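Local coordinates for glycosyl transferase family 8 (Streptococcus pneumoniae, PDB 5GVV), which transfers galactose from UDP-galactose to the terminal glucose of already-glycosylated PsrP, the third step in O-glycosylation of this serine-rich repeat protein, at residues Cys28-Leu34 and Leu55-Asp61; Leu123-Ala129 and Leu147-Trp153; Met369-Asp373 and Met397-Ile401. The contacts are given in a common frame with arbitrary orientation. Residues are numbered along the deposited sequence.

Contact 1. Residues Cys28-Leu34 and Leu55-Asp61; sequences CRHNSHL and LQEMGGD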
loop_
_atom_site.group_PDB
_atom_site.type_symbol
_atom_site.label_atom_id
_atom_site.label_comp_id
_atom_site.label_asym_id
_atom_site.label_seq_id
_atom_site.Cartn_x
_atom_site.Cartn_y
_atom_site.Cartn_z
ATOM N N CYS A 28 -6.196 2.151 -16.593
ATOM C CA CYS A 28 -5.181 2.660 -17.518
ATOM C C CYS A 28 -4.619 1.556 -18.405
ATOM O O CYS A 28 -4.144 1.817 -19.511
ATOM C CB CYS A 28 -4.040 3.332 -16.745
ATOM S SG CYS A 28 -4.528 4.822 -15.860
ATOM N N ARG A 29 -4.653 0.324 -17.906
ATOM C CA ARG A 29 -4.221 -0.830 -18.679
ATOM C C ARG A 29 -5.001 -0.942 -19.993
ATOM O O ARG A 29 -4.440 -1.309 -21.032
ATOM C CB ARG A 29 -4.413 -2.099 -17.847
ATOM C CG ARG A 29 -4.161 -3.396 -18.599
ATOM C CD ARG A 29 -2.735 -3.475 -19.124
ATOM N NE ARG A 29 -2.454 -4.785 -19.701
ATOM C CZ ARG A 29 -2.637 -5.092 -20.983
ATOM N NH1 ARG A 29 -3.095 -4.186 -21.835
ATOM N NH2 ARG A 29 -2.358 -6.311 -21.417
ATOM N N HIS A 30 -6.287 -0.596 -19.951
ATOM C CA HIS A 30 -7.169 -0.849 -21.085
ATOM C C HIS A 30 -7.727 0.419 -21.734
ATOM O O HIS A 30 -8.423 0.338 -22.746
ATOM C CB HIS A 30 -8.322 -1.759 -20.652
ATOM C CG HIS A 30 -7.876 -3.084 -20.113
ATOM N ND1 HIS A 30 -7.403 -4.097 -20.919
ATOM C CD2 HIS A 30 -7.832 -3.561 -18.845
ATOM C CE1 HIS A 30 -7.087 -5.140 -20.174
ATOM N NE2 HIS A 30 -7.336 -4.841 -18.910
ATOM N N ASN A 31 -7.418 1.579 -21.154
ATOM C CA ASN A 31 -7.940 2.850 -21.644
ATOM C C ASN A 31 -6.901 3.969 -21.555
ATOM O O ASN A 31 -6.360 4.238 -20.479
ATOM C CB ASN A 31 -9.195 3.257 -20.859
ATOM C CG ASN A 31 -10.296 2.209 -20.921
ATOM O OD1 ASN A 31 -11.229 2.311 -21.727
ATOM N ND2 ASN A 31 -10.195 1.197 -20.065
ATOM N N SER A 32 -6.617 4.614 -22.682
ATOM C CA SER A 32 -5.681 5.738 -22.706
ATOM C C SER A 32 -6.427 7.072 -22.710
ATOM O O SER A 32 -7.663 7.101 -22.697
ATOM C CB SER A 32 -4.764 5.647 -23.926
ATOM O OG SER A 32 -5.512 5.584 -25.132
ATOM N N HIS A 33 -5.669 8.168 -22.720
ATOM C CA HIS A 33 -6.224 9.521 -22.764
ATOM C C HIS A 33 -7.248 9.784 -21.667
ATOM O O HIS A 33 -8.385 10.185 -21.943
ATOM C CB HIS A 33 -6.838 9.806 -24.137
ATOM C CG HIS A 33 -5.858 9.715 -25.265
ATOM N ND1 HIS A 33 -5.470 8.515 -25.819
ATOM C CD2 HIS A 33 -5.188 10.678 -25.942
ATOM C CE1 HIS A 33 -4.604 8.740 -26.790
ATOM N NE2 HIS A 33 -4.410 10.044 -26.881
ATOM N N LEU A 34 -6.842 9.566 -20.422
ATOM C CA LEU A 34 -7.759 9.735 -19.302
ATOM C C LEU A 34 -7.388 10.935 -18.436
ATOM O O LEU A 34 -6.244 11.060 -17.984
ATOM C CB LEU A 34 -7.781 8.465 -18.450
ATOM C CG LEU A 34 -7.989 7.152 -19.200
ATOM C CD1 LEU A 34 -7.740 5.987 -18.269
ATOM C CD2 LEU A 34 -9.388 7.069 -19.773
ATOM N N LEU A 55 0.171 9.055 -16.311
ATOM C CA LEU A 55 -1.076 9.426 -16.971
ATOM C C LEU A 55 -0.813 10.325 -18.173
ATOM O O LEU A 55 -1.421 10.147 -19.228
ATOM C CB LEU A 55 -2.026 10.117 -15.988
ATOM C CG LEU A 55 -3.100 9.239 -15.346
ATOM C CD1 LEU A 55 -4.028 8.683 -16.406
ATOM C CD2 LEU A 55 -2.466 8.104 -14.561
ATOM N N GLN A 56 0.101 11.280 -18.013
ATOM C CA GLN A 56 0.447 12.196 -19.097
ATOM C C GLN A 56 1.116 11.480 -20.269
ATOM O O GLN A 56 0.869 11.806 -21.434
ATOM C CB GLN A 56 1.347 13.320 -18.571
ATOM C CG GLN A 56 0.645 14.244 -17.569
ATOM C CD GLN A 56 1.562 15.303 -17.005
ATOM O OE1 GLN A 56 2.776 15.252 -17.197
ATOM N NE2 GLN A 56 0.989 16.273 -16.302
ATOM N N GLU A 57 1.965 10.506 -19.960
ATOM C CA GLU A 57 2.648 9.745 -20.996
ATOM C C GLU A 57 1.658 8.920 -21.815
ATOM O O GLU A 57 1.939 8.562 -22.963
ATOM C CB GLU A 57 3.742 8.861 -20.377
ATOM C CG GLU A 57 4.935 9.665 -19.865
ATOM C CD GLU A 57 5.993 8.824 -19.173
ATOM O OE1 GLU A 57 5.693 7.691 -18.745
ATOM O OE2 GLU A 57 7.136 9.312 -19.049
HETATM N N MSE A 58 0.520 8.664 -21.240
HETATM C CA MSE A 58 -0.525 7.901 -21.900
HETATM C C MSE A 58 -1.557 8.862 -22.508
HETATM O O MSE A 58 -2.600 8.430 -22.953
HETATM C CB MSE A 58 -1.156 6.855 -20.985
HETATM C CG MSE A 58 -0.149 5.761 -20.590
HETATM SE SE MSE A 58 -1.160 4.470 -19.480
HETATM C CE MSE A 58 -1.625 5.260 -17.807
ATOM N N GLY A 59 -1.235 10.157 -22.534
ATOM C CA GLY A 59 -2.073 11.170 -23.150
ATOM C C GLY A 59 -3.167 11.725 -22.259
ATOM O O GLY A 59 -4.148 12.287 -22.756
ATOM N N GLY A 60 -3.006 11.577 -20.946
ATOM C CA GLY A 60 -4.017 12.043 -20.011
ATOM C C GLY A 60 -3.427 12.930 -18.929
ATOM O O GLY A 60 -2.413 13.587 -19.152
ATOM N N ASP A 61 -4.062 12.961 -17.760
ATOM C CA ASP A 61 -3.539 13.732 -16.634
ATOM C C ASP A 61 -4.079 13.186 -15.315
ATOM O O ASP A 61 -4.958 12.312 -15.301
ATOM C CB ASP A 61 -3.911 15.208 -16.781
ATOM C CG ASP A 61 -2.820 16.145 -16.284
ATOM O OD1 ASP A 61 -1.922 15.691 -15.542
ATOM O OD2 ASP A 61 -2.872 17.344 -16.634
HETATM O O HOH W 1 -4.151 8.386 -19.968
#
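Two neighbouring helix-to-strand connections of the Rossmann-like GT-A sheet meet here: helix 17-30 leads into strand 34-40, and helix 45-57 ends in a Schellman motif (Gly60 N to Leu55 O, Gly59 N to Gln56 O) before strand 61-66. Cys28, on the last turn of helix 17-30, offers a small apolar side chain; its CB lies 3.3 Å from CE of selenomethionine Met58, and its SG 3.9 Å from Leu55 CD1. Flexible Met58 also packs against Leu259 and Trp262 of helix 255-263. Ser32 rests its CB 3.7 Å from Met58 O, while its OG shares a hydrogen bond with His33 ND1 (3.0 Å). At His33 the backbone turns through positive phi, and His33 N donates to Met58 O (3.1 Å). Gly59, the C-prime residue, suits its place twice over: it tolerates positive phi, and a CB would collide with the His33 ring. Leu34 N donates to a water, 3.0 Å away, that links weakly to Leu55 O and Met58 O, and Leu34 CB lies 4.3 Å from Leu55 CD1. Gly60 is equally apt, since a CB would strike Leu34 O, which comes 3.2 Å from Gly60 CA and accepts from Asp61 N at 2.9 Å.

Contact 2. Residues Leu123-Ala129 and Leu147-Trp153; sequences LGENYLA and LINNKKW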
loop_
_atom_site.group_PDB
_atom_site.type_symbol
_atom_site.label_atom_id
_atom_site.label_comp_id
_atom_site.label_asym_id
_atom_site.label_seq_id
_atom_site.Cartn_x
_atom_site.Cartn_y
_atom_site.Cartn_z
ATOM N N LEU A 123 -26.498 10.759 -22.091
ATOM C CA LEU A 123 -27.332 10.810 -20.896
ATOM C C LEU A 123 -28.677 11.497 -21.123
ATOM O O LEU A 123 -29.605 11.334 -20.328
ATOM C CB LEU A 123 -26.584 11.519 -19.772
ATOM C CG LEU A 123 -25.299 10.810 -19.345
ATOM C CD1 LEU A 123 -24.366 11.768 -18.644
ATOM C CD2 LEU A 123 -25.627 9.634 -18.446
ATOM N N GLY A 124 -28.784 12.260 -22.206
ATOM C CA GLY A 124 -29.974 13.058 -22.441
ATOM C C GLY A 124 -30.196 14.039 -21.302
ATOM O O GLY A 124 -29.313 14.841 -20.982
ATOM N N GLU A 125 -31.371 13.965 -20.683
ATOM C CA GLU A 125 -31.716 14.849 -19.573
ATOM C C GLU A 125 -31.565 14.136 -18.231
ATOM O O GLU A 125 -31.820 14.719 -17.170
ATOM C CB GLU A 125 -33.145 15.381 -19.738
ATOM C CG GLU A 125 -33.477 16.606 -18.882
ATOM C CD GLU A 125 -33.516 17.896 -19.681
ATOM O OE1 GLU A 125 -34.627 18.430 -19.885
ATOM O OE2 GLU A 125 -32.441 18.384 -20.098
ATOM N N ASN A 126 -31.144 12.874 -18.272
ATOM C CA ASN A 126 -30.882 12.129 -17.044
ATOM C C ASN A 126 -29.699 12.714 -16.273
ATOM O O ASN A 126 -28.692 13.085 -16.872
ATOM C CB ASN A 126 -30.631 10.649 -17.352
ATOM C CG ASN A 126 -31.889 9.924 -17.808
ATOM O OD1 ASN A 126 -31.886 9.227 -18.823
ATOM N ND2 ASN A 126 -32.969 10.079 -17.051
ATOM N N TYR A 127 -29.832 12.803 -14.951
ATOM C CA TYR A 127 -28.750 13.299 -14.098
ATOM C C TYR A 127 -27.541 12.364 -14.145
ATOM O O TYR A 127 -26.400 12.796 -13.941
ATOM C CB TYR A 127 -29.218 13.427 -12.646
ATOM C CG TYR A 127 -30.217 14.538 -12.367
ATOM C CD1 TYR A 127 -29.812 15.733 -11.787
ATOM C CD2 TYR A 127 -31.569 14.375 -12.653
ATOM C CE1 TYR A 127 -30.718 16.741 -11.514
ATOM C CE2 TYR A 127 -32.483 15.377 -12.383
ATOM C CZ TYR A 127 -32.052 16.555 -11.815
ATOM O OH TYR A 127 -32.957 17.555 -11.549
ATOM N N LEU A 128 -27.797 11.084 -14.410
ATOM C CA LEU A 128 -26.731 10.088 -14.444
ATOM C C LEU A 128 -27.152 8.788 -15.121
ATOM O O LEU A 128 -28.321 8.601 -15.474
ATOM C CB LEU A 128 -26.225 9.793 -13.023
ATOM C CG LEU A 128 -27.173 9.132 -12.011
ATOM C CD1 LEU A 128 -27.102 7.607 -12.063
ATOM C CD2 LEU A 128 -26.888 9.620 -10.602
ATOM N N ALA A 129 -26.179 7.895 -15.294
ATOM C CA ALA A 129 -26.437 6.525 -15.730
ATOM C C ALA A 129 -25.802 5.576 -14.720
ATOM O O ALA A 129 -24.701 5.840 -14.228
ATOM C CB ALA A 129 -25.863 6.276 -17.119
ATOM N N LEU A 147 -22.007 7.224 -14.461
ATOM C CA LEU A 147 -21.784 8.146 -15.560
ATOM C C LEU A 147 -22.581 9.399 -15.237
ATOM O O LEU A 147 -23.811 9.375 -15.238
ATOM C CB LEU A 147 -22.235 7.547 -16.890
ATOM C CG LEU A 147 -21.832 8.407 -18.088
ATOM C CD1 LEU A 147 -20.352 8.750 -18.011
ATOM C CD2 LEU A 147 -22.146 7.708 -19.390
ATOM N N ILE A 148 -21.879 10.494 -14.961
ATOM C CA ILE A 148 -22.499 11.665 -14.347
ATOM C C ILE A 148 -22.643 12.863 -15.292
ATOM O O ILE A 148 -21.689 13.253 -15.967
ATOM C CB ILE A 148 -21.709 12.083 -13.089
ATOM C CG1 ILE A 148 -21.846 11.011 -12.004
ATOM C CG2 ILE A 148 -22.179 13.434 -12.568
ATOM C CD1 ILE A 148 -20.914 11.190 -10.815
ATOM N N ASN A 149 -23.847 13.428 -15.337
ATOM C CA ASN A 149 -24.085 14.685 -16.036
ATOM C C ASN A 149 -23.598 15.825 -15.143
ATOM O O ASN A 149 -24.389 16.445 -14.434
ATOM C CB ASN A 149 -25.580 14.832 -16.337
ATOM C CG ASN A 149 -25.893 16.000 -17.259
ATOM O OD1 ASN A 149 -25.140 16.972 -17.344
ATOM N ND2 ASN A 149 -27.024 15.910 -17.950
ATOM N N ASN A 150 -22.295 16.089 -15.175
ATOM C CA ASN A 150 -21.675 17.048 -14.260
ATOM C C ASN A 150 -22.231 18.474 -14.353
ATOM O O ASN A 150 -22.320 19.181 -13.345
ATOM C CB ASN A 150 -20.158 17.066 -14.454
ATOM C CG ASN A 150 -19.434 17.692 -13.277
ATOM O OD1 ASN A 150 -19.851 17.532 -12.133
ATOM N ND2 ASN A 150 -18.355 18.419 -13.551
ATOM N N LYS A 151 -22.599 18.895 -15.557
ATOM C CA LYS A 151 -23.152 20.232 -15.753
ATOM C C LYS A 151 -24.462 20.389 -14.981
ATOM O O LYS A 151 -24.661 21.377 -14.266
ATOM C CB LYS A 151 -23.371 20.501 -17.241
ATOM C CG LYS A 151 -23.814 21.927 -17.561
ATOM C CD LYS A 151 -24.220 22.060 -19.027
ATOM C CE LYS A 151 -25.413 22.997 -19.195
ATOM N NZ LYS A 151 -25.971 22.975 -20.581
ATOM N N LYS A 152 -25.339 19.399 -15.123
ATOM C CA LYS A 152 -26.623 19.384 -14.427
ATOM C C LYS A 152 -26.453 19.354 -12.908
ATOM O O LYS A 152 -27.189 20.026 -12.180
ATOM C CB LYS A 152 -27.450 18.177 -14.872
ATOM C CG LYS A 152 -28.205 18.361 -16.179
ATOM C CD LYS A 152 -29.693 18.549 -15.923
ATOM C CE LYS A 152 -30.214 17.526 -14.923
ATOM N NZ LYS A 152 -31.679 17.663 -14.667
ATOM N N TRP A 153 -25.491 18.560 -12.442
ATOM C CA TRP A 153 -25.146 18.491 -11.023
ATOM C C TRP A 153 -24.717 19.856 -10.486
ATOM O O TRP A 153 -24.947 20.174 -9.315
ATOM C CB TRP A 153 -24.027 17.470 -10.801
ATOM C CG TRP A 153 -24.484 16.040 -10.845
ATOM C CD1 TRP A 153 -25.270 15.457 -11.798
ATOM C CD2 TRP A 153 -24.165 15.007 -9.905
ATOM N NE1 TRP A 153 -25.468 14.127 -11.499
ATOM C CE2 TRP A 153 -24.798 13.827 -10.341
ATOM C CE3 TRP A 153 -23.408 14.966 -8.729
ATOM C CZ2 TRP A 153 -24.693 12.620 -9.647
ATOM C CZ3 TRP A 153 -23.310 13.767 -8.041
ATOM C CH2 TRP A 153 -23.947 12.614 -8.502
#
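Backbone hydrogen bonds set the register. Ala129 and Leu147 form an antiparallel hydrogen-bonded pair, with Ala129 N to Leu147 O at 2.8 Å and Leu147 N to Ala129 O at 3.0 Å; Leu128 and Ile148 form the adjoining non-hydrogen-bonded pair. Beyond it, Tyr127 O accepts twice, from Asn149 N (3.0 Å) and from the indole Trp153 NE1 (2.9 Å), so one carbonyl holds both Asn149 and the first turn of helix 150-155. Asn149 suits the N-cap because its short side chain bends back: OD1 accepts from Lys152 N (3.3 Å), while ND2 gives a weak bond to Asn126 O (3.5 Å). Strand 145-149 is the one reversed strand of the mixed GT-A sheet, antiparallel to 101-105 and 128-131, and the Ile148 side chain is about 10 Å from that of Asp106, a ligand of the manganese ion. The type II' turn Leu123-Asn126, with Gly124 at positive phi, precedes the pairing. Lys152 NZ makes a cation-pi contact 3.4 Å from the Tyr127 ring centroid, and CE adds a CH-pi contact. Apolar packing covers both sheet faces: Leu128 CD2 touches Trp153 CZ2 (3.8 Å), whereas Ala129 CB meets Leu147 CB (3.9 Å) and Leu123 CD2 meets Leu147 CG (4.0 Å).

Contact 3. Residues Met369-Asp373 and Met397-Ile401; sequences MIAFD and MVAAI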
loop_
_atom_site.group_PDB
_atom_site.type_symbol
_atom_site.label_atom_id
_atom_site.label_comp_id
_atom_site.label_asym_id
_atom_site.label_seq_id
_atom_site.Cartn_x
_atom_site.Cartn_y
_atom_site.Cartn_z
HETATM N N MSE A 369 16.630 37.956 0.128
HETATM C CA MSE A 369 15.313 37.925 0.752
HETATM C C MSE A 369 14.450 39.049 0.189
HETATM O O MSE A 369 14.907 40.182 0.047
HETATM C CB MSE A 369 15.447 38.052 2.274
HETATM C CG MSE A 369 14.133 38.155 3.026
HETATM SE SE MSE A 369 14.434 38.126 4.946
HETATM C CE MSE A 369 15.669 39.633 5.093
ATOM N N ILE A 370 13.206 38.733 -0.156
ATOM C CA ILE A 370 12.293 39.748 -0.674
ATOM C C ILE A 370 10.981 39.692 0.098
ATOM O O ILE A 370 10.718 38.727 0.820
ATOM C CB ILE A 370 12.043 39.581 -2.185
ATOM C CG1 ILE A 370 11.358 38.243 -2.477
ATOM C CG2 ILE A 370 13.365 39.684 -2.949
ATOM C CD1 ILE A 370 11.031 38.034 -3.945
ATOM N N ALA A 371 10.158 40.727 -0.038
ATOM C CA ALA A 371 8.931 40.800 0.750
ATOM C C ALA A 371 7.836 41.570 0.024
ATOM O O ALA A 371 8.089 42.201 -1.008
ATOM C CB ALA A 371 9.213 41.435 2.107
ATOM N N PHE A 372 6.617 41.497 0.553
ATOM C CA PHE A 372 5.535 42.363 0.090
ATOM C C PHE A 372 5.512 43.621 0.943
ATOM O O PHE A 372 6.051 43.621 2.050
ATOM C CB PHE A 372 4.180 41.659 0.182
ATOM C CG PHE A 372 3.894 40.728 -0.967
ATOM C CD1 PHE A 372 3.731 41.225 -2.254
ATOM C CD2 PHE A 372 3.771 39.362 -0.758
ATOM C CE1 PHE A 372 3.459 40.374 -3.315
ATOM C CE2 PHE A 372 3.499 38.500 -1.813
ATOM C CZ PHE A 372 3.341 39.009 -3.094
ATOM N N ASP A 373 4.881 44.680 0.431
ATOM C CA ASP A 373 4.766 45.951 1.144
ATOM C C ASP A 373 4.178 45.769 2.540
ATOM O O ASP A 373 4.556 46.473 3.483
ATOM C CB ASP A 373 3.909 46.942 0.337
ATOM C CG ASP A 373 2.617 46.320 -0.172
ATOM O OD1 ASP A 373 2.255 45.218 0.293
ATOM O OD2 ASP A 373 1.956 46.934 -1.038
HETATM N N MSE A 397 6.061 40.360 -7.956
HETATM C CA MSE A 397 6.945 39.463 -7.216
HETATM C C MSE A 397 7.234 38.200 -8.011
HETATM O O MSE A 397 8.316 37.617 -7.888
HETATM C CB MSE A 397 6.402 39.094 -5.837
HETATM C CG MSE A 397 7.437 38.279 -5.036
HETATM SE SE MSE A 397 6.814 37.749 -3.307
HETATM C CE MSE A 397 6.917 39.470 -2.435
ATOM N N VAL A 398 6.261 37.778 -8.817
ATOM C CA VAL A 398 6.458 36.651 -9.726
ATOM C C VAL A 398 7.685 36.924 -10.586
ATOM O O VAL A 398 8.610 36.111 -10.642
ATOM C CB VAL A 398 5.243 36.434 -10.642
ATOM C CG1 VAL A 398 5.522 35.333 -11.657
ATOM C CG2 VAL A 398 4.013 36.089 -9.822
ATOM N N ALA A 399 7.690 38.087 -11.231
ATOM C CA ALA A 399 8.807 38.523 -12.062
ATOM C C ALA A 399 10.098 38.643 -11.252
ATOM O O ALA A 399 11.179 38.296 -11.733
ATOM C CB ALA A 399 8.476 39.850 -12.727
ATOM N N ALA A 400 9.981 39.147 -10.027
ATOM C CA ALA A 400 11.132 39.272 -9.139
ATOM C C ALA A 400 11.744 37.901 -8.865
ATOM O O ALA A 400 12.961 37.727 -8.939
ATOM C CB ALA A 400 10.720 39.936 -7.839
ATOM N N ILE A 401 10.896 36.933 -8.540
ATOM C CA ILE A 401 11.361 35.579 -8.254
ATOM C C ILE A 401 12.060 34.946 -9.465
ATOM O O ILE A 401 13.124 34.338 -9.324
ATOM C CB ILE A 401 10.203 34.689 -7.747
ATOM C CG1 ILE A 401 9.756 35.160 -6.358
ATOM C CG2 ILE A 401 10.628 33.236 -7.691
ATOM C CD1 ILE A 401 8.451 34.552 -5.864
#
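A Met-aromatic contact anchors a helix to a parallel sheet here, in the C-terminal part of the chain. Met397, a selenomethionine on helix 395-402, extends its side chain, with chi1 and chi2 both t, until CE sits over the face of the Phe372 ring, 3.4 Å from the centroid and almost on the ring normal. This is a CH-pi contact; SE follows at 4.0 Å from the same centroid. A long, unbranched and polarisable side chain suits the task of spanning the gap between helix and strand; its CE also comes within 3.3 Å of Ala371 O. The strand order of this six-stranded sheet, 3-2-1-4-5-6, is that of a Rossmann-type fold, and helix 395-402 follows its edge strand 387-389. Strand 369-372 and helix segment 397-401 run antiparallel, at 175°, their axes 10.2 Å apart at closest approach, as is usual when a helix covers such a sheet. Ile370 adds further packing: its CD1 meets Met397 CG at 3.8 Å, Ile401 CG1 at 4.0 Å and Ala400 CB at 4.3 Å. The small Ala400 probably allows the helix to lie close to the sheet, and touches Tyr389. Leu295 of helix 292-298 also packs against Met397.

Contacts 1 and 2 belong to one mixed GT-A sheet, their centres 24 Å apart: contact 1 brings together the entrances of two parallel strands at one side, contact 2 pairs two antiparallel strands near the other. Contact 3 lies in a separate parallel sheet, its centre 38 Å from that of contact 1 and 45 Å from that of contact 2. Contacts 1 and 3 are buried, yet contact 1 adds main-chain hydrogen bonds, glycines and a water to its apolar packing, because loops meet there, whereas contact 3 is almost wholly apolar side-chain packing, with no hydrogen bond between its segments. Contact 2, partly exposed, adds a charged lysine over an aromatic ring, and lies nearest the UDP-manganese site.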